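Local coordinates for lactate dehydrogenase (PDB 6CT6) that catalyses the reversible, NADH-dependent reduction of pyruvate to lactate, at the interface of chains A and B. Sequence-based numbering; all coordinates share one arbitrary frame. Chains: chain A/B, Lactate dehydrogenase.

Contact 1: the interface of chains A and B. Residues chain A 233, 242-246; chain B 48, 52.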
# COMPACT_ATOMS: atom_id res chain seq x y z
N ILE A 233 4.56 -14.31 10.02
CA ILE A 233 3.97 -13.68 8.84
C ILE A 233 4.40 -14.42 7.57
O ILE A 233 3.57 -14.76 6.72
CB ILE A 233 4.35 -12.19 8.79
CG1 ILE A 233 3.62 -11.44 9.92
CG2 ILE A 233 4.00 -11.58 7.44
CD1 ILE A 233 4.01 -9.97 10.05
N ALA A 242 6.56 -9.63 5.39
CA ALA A 242 5.85 -8.40 5.73
C ALA A 242 6.44 -7.21 4.98
O ALA A 242 7.64 -7.16 4.68
CB ALA A 242 5.93 -8.15 7.24
N TYR A 243 5.59 -6.23 4.67
CA TYR A 243 6.09 -5.00 4.05
C TYR A 243 5.29 -3.75 4.43
O TYR A 243 5.78 -2.64 4.22
CB TYR A 243 6.13 -5.13 2.53
CG TYR A 243 4.88 -5.66 1.86
CD1 TYR A 243 3.86 -4.81 1.47
CD2 TYR A 243 4.73 -7.02 1.59
CE1 TYR A 243 2.72 -5.29 0.84
CE2 TYR A 243 3.61 -7.51 0.96
CZ TYR A 243 2.60 -6.65 0.59
OH TYR A 243 1.48 -7.15 -0.03
N TYR A 244 4.10 -3.90 5.00
CA TYR A 244 3.33 -2.72 5.40
C TYR A 244 3.97 -2.03 6.61
O TYR A 244 4.41 -0.89 6.51
CB TYR A 244 1.87 -3.08 5.69
CG TYR A 244 1.08 -3.38 4.44
CD1 TYR A 244 0.95 -2.43 3.43
CD2 TYR A 244 0.46 -4.62 4.25
CE1 TYR A 244 0.23 -2.69 2.28
CE2 TYR A 244 -0.26 -4.89 3.10
CZ TYR A 244 -0.37 -3.93 2.12
OH TYR A 244 -1.08 -4.19 0.97
N ALA A 245 4.01 -2.71 7.76
CA ALA A 245 4.65 -2.11 8.92
C ALA A 245 6.13 -1.80 8.69
O ALA A 245 6.58 -0.74 9.15
CB ALA A 245 4.47 -3.02 10.15
N PRO A 246 6.92 -2.63 8.01
CA PRO A 246 8.30 -2.21 7.71
C PRO A 246 8.38 -0.93 6.90
O PRO A 246 9.19 -0.04 7.20
CB PRO A 246 8.87 -3.42 6.95
CG PRO A 246 8.07 -4.57 7.41
CD PRO A 246 6.68 -4.05 7.66
N GLY B 48 -1.79 -13.60 7.22
CA GLY B 48 -0.46 -13.02 7.22
C GLY B 48 -0.49 -11.52 6.97
O GLY B 48 0.19 -10.75 7.66
N ASP B 52 0.48 -8.35 9.66
CA ASP B 52 1.32 -7.21 9.26
C ASP B 52 0.59 -5.89 9.46
O ASP B 52 1.18 -4.90 9.92
CB ASP B 52 1.74 -7.39 7.81
CG ASP B 52 2.78 -6.39 7.36
OD1 ASP B 52 3.40 -5.73 8.22
OD2 ASP B 52 2.98 -6.27 6.13

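Contact 2: the interface of chains A and B. Residues chain A 162, 244-245, 249; chain B 52, 55-56, 59.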
# COMPACT_ATOMS: atom_id res chain seq x y z
N SER A 162 7.13 -1.94 17.38
CA SER A 162 5.71 -1.78 17.10
C SER A 162 4.95 -3.09 17.29
O SER A 162 3.78 -3.08 17.67
CB SER A 162 5.50 -1.26 15.67
OG SER A 162 5.97 0.07 15.54
N TYR A 244 4.10 -3.90 5.00
CA TYR A 244 3.33 -2.72 5.40
C TYR A 244 3.97 -2.03 6.61
O TYR A 244 4.41 -0.89 6.51
CB TYR A 244 1.87 -3.08 5.69
CG TYR A 244 1.08 -3.38 4.44
CD1 TYR A 244 0.95 -2.43 3.43
CD2 TYR A 244 0.46 -4.62 4.25
CE1 TYR A 244 0.23 -2.69 2.28
CE2 TYR A 244 -0.26 -4.89 3.10
CZ TYR A 244 -0.37 -3.93 2.12
OH TYR A 244 -1.08 -4.19 0.97
N ALA A 245 4.01 -2.71 7.76
CA ALA A 245 4.65 -2.11 8.92
C ALA A 245 6.13 -1.80 8.69
O ALA A 245 6.58 -0.74 9.15
CB ALA A 245 4.47 -3.02 10.15
N SER A 249 7.37 2.09 9.06
CA SER A 249 8.41 2.36 10.04
C SER A 249 9.53 3.21 9.44
O SER A 249 9.96 4.21 10.04
CB SER A 249 8.97 1.05 10.59
OG SER A 249 8.05 0.41 11.46
N ASP B 52 0.48 -8.35 9.66
CA ASP B 52 1.32 -7.21 9.26
C ASP B 52 0.59 -5.89 9.46
O ASP B 52 1.18 -4.90 9.92
CB ASP B 52 1.74 -7.39 7.81
CG ASP B 52 2.78 -6.39 7.36
OD1 ASP B 52 3.40 -5.73 8.22
OD2 ASP B 52 2.98 -6.27 6.13
N HIS B 55 0.21 -4.80 13.06
CA HIS B 55 1.46 -4.15 13.42
C HIS B 55 1.52 -2.73 12.87
O HIS B 55 1.95 -1.80 13.57
CB HIS B 55 2.64 -4.97 12.90
CG HIS B 55 2.68 -6.38 13.41
ND1 HIS B 55 3.42 -7.37 12.80
CD2 HIS B 55 2.08 -6.95 14.48
CE1 HIS B 55 3.26 -8.50 13.47
NE2 HIS B 55 2.45 -8.28 14.49
N ASN B 56 1.09 -2.54 11.62
CA ASN B 56 1.14 -1.21 11.02
C ASN B 56 0.33 -0.21 11.84
O ASN B 56 0.79 0.91 12.10
CB ASN B 56 0.63 -1.25 9.58
CG ASN B 56 0.72 0.09 8.89
OD1 ASN B 56 1.80 0.50 8.46
ND2 ASN B 56 -0.40 0.79 8.80
N VAL B 59 2.37 0.95 14.50
CA VAL B 59 3.39 1.88 14.00
C VAL B 59 2.85 3.30 13.99
O VAL B 59 3.57 4.25 14.33
CB VAL B 59 3.87 1.45 12.60
CG1 VAL B 59 4.83 2.49 12.01
CG2 VAL B 59 4.54 0.07 12.63

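Contact 1: the interface of chains A and B
Helix 45-59 of chain B meets the start of helix 244-258 of chain A, the loop just before it and the end of helix 216-237. B:Asp52 carries the contact. Its carboxylate caps the first turn of helix 244-258 and takes three backbone hydrogen bonds in a row. OD2 accepts two of them. The amide N of A:Tyr244 lies 2.8 Å from B:Asp52 OD2, on the syn side and somewhat out of the carboxylate plane. The amide N of A:Tyr243 is 3.0 Å from OD2 of B:Asp52, but comes from above that plane. OD1 of B:Asp52 accepts the N-H of A:Ala245 (N at 3.1 Å), on the syn side but tilted out of the plane (34°). The three bonds fix the rotation of the carboxylate, and the helix N-terminus probably favours its negative charge. CG of B:Asp52 stands anti to the backbone N (chi1 -171°), which points the acid into chain A. Methyl CB of A:Ala242 packs on carboxylate carbon CG of B:Asp52 at 3.6 Å. The side chains of A:Tyr244 and B:Asp52 cross at about a right angle, with ring and carboxylate planes 36° apart. Ring atom CD2 of A:Tyr244 is 3.5 Å from OD2 of B:Asp52. CD1 of A:Ile233 rests against the backbone of B:Asp52. The site joins the NAD-binding domain of chain B to the C-terminal domain of chain A, close to the oxamate pocket, which A:Ala242 lines.

Contact 2: the interface of chains A and B
Methyl CB of A:Ala245 is the apolar centre, pressed against one flank of helix 45-59 of chain B. This is a helix-to-helix contact of the lactate/malate dehydrogenase family, made by helix 244-258 of chain A with a helix of the partner's NAD-binding domain. CB of A:Ala245 meets CB of B:His55 at 3.8 Å. CB of A:Ala245 lies 3.9 Å from CA of B:Asn56, and the small methyl probably allows the two helices to approach closely. The imidazole of B:His55 is directed away from the alanine, with CG anti to its carbonyl carbon (chi1 -58°), and CB does the touching.

Further along the helix, CG2 of B:Val59 reaches A:Ser162 of helix 157-172, A:Ala245 and the hydroxyl of A:Ser249. CG2 of B:Val59 packs tightly on CB of A:Ser162 at 3.5 Å. Hydroxyl OG of A:Ser162 also lies against this methyl. CG1 of B:Val59 stands anti to the backbone N (chi1 174°) and lies alongside the A:Ser249 backbone, 4.1 Å from CA of A:Ser249. The valine thus lies between two helices of chain A.

At the polar rim, OG of A:Ser249 donates a hydrogen bond of 3.0 Å to the backbone O of A:Ala245, one turn earlier. The donor sits above the carbonyl plane, 37° out of it. This bond ties the serine hydroxyl to its own helix. The side-chain amide oxygen OD1 of B:Asn56 lies 3.5 Å from backbone O of A:Tyr244. As modelled, the two oxygens are merely near each other, and neither can donate to the other. Beyond them, the carboxylate of B:Asp52 closes the rim at the helix start.

Contact 1 and contact 2 are neighbouring parts of one interface built around helix 244-258 of chain A and helix 45-59 of chain B, with their C-alpha centres about 6 Å apart. They share A:Tyr244, A:Ala245 and B:Asp52. Contact 1 secures the helix start through polar bonds, and contact 2 continues the packing along the helices and adds helix 157-172. The two-fold symmetry of the deposited dimer repeats both with the chains exchanged. Each subunit therefore offers its NAD-binding domain to the other's C-terminal domain. This is probably one of the subunit interfaces of the tetramer usual for the family, and may help couple assembly to active-site shape.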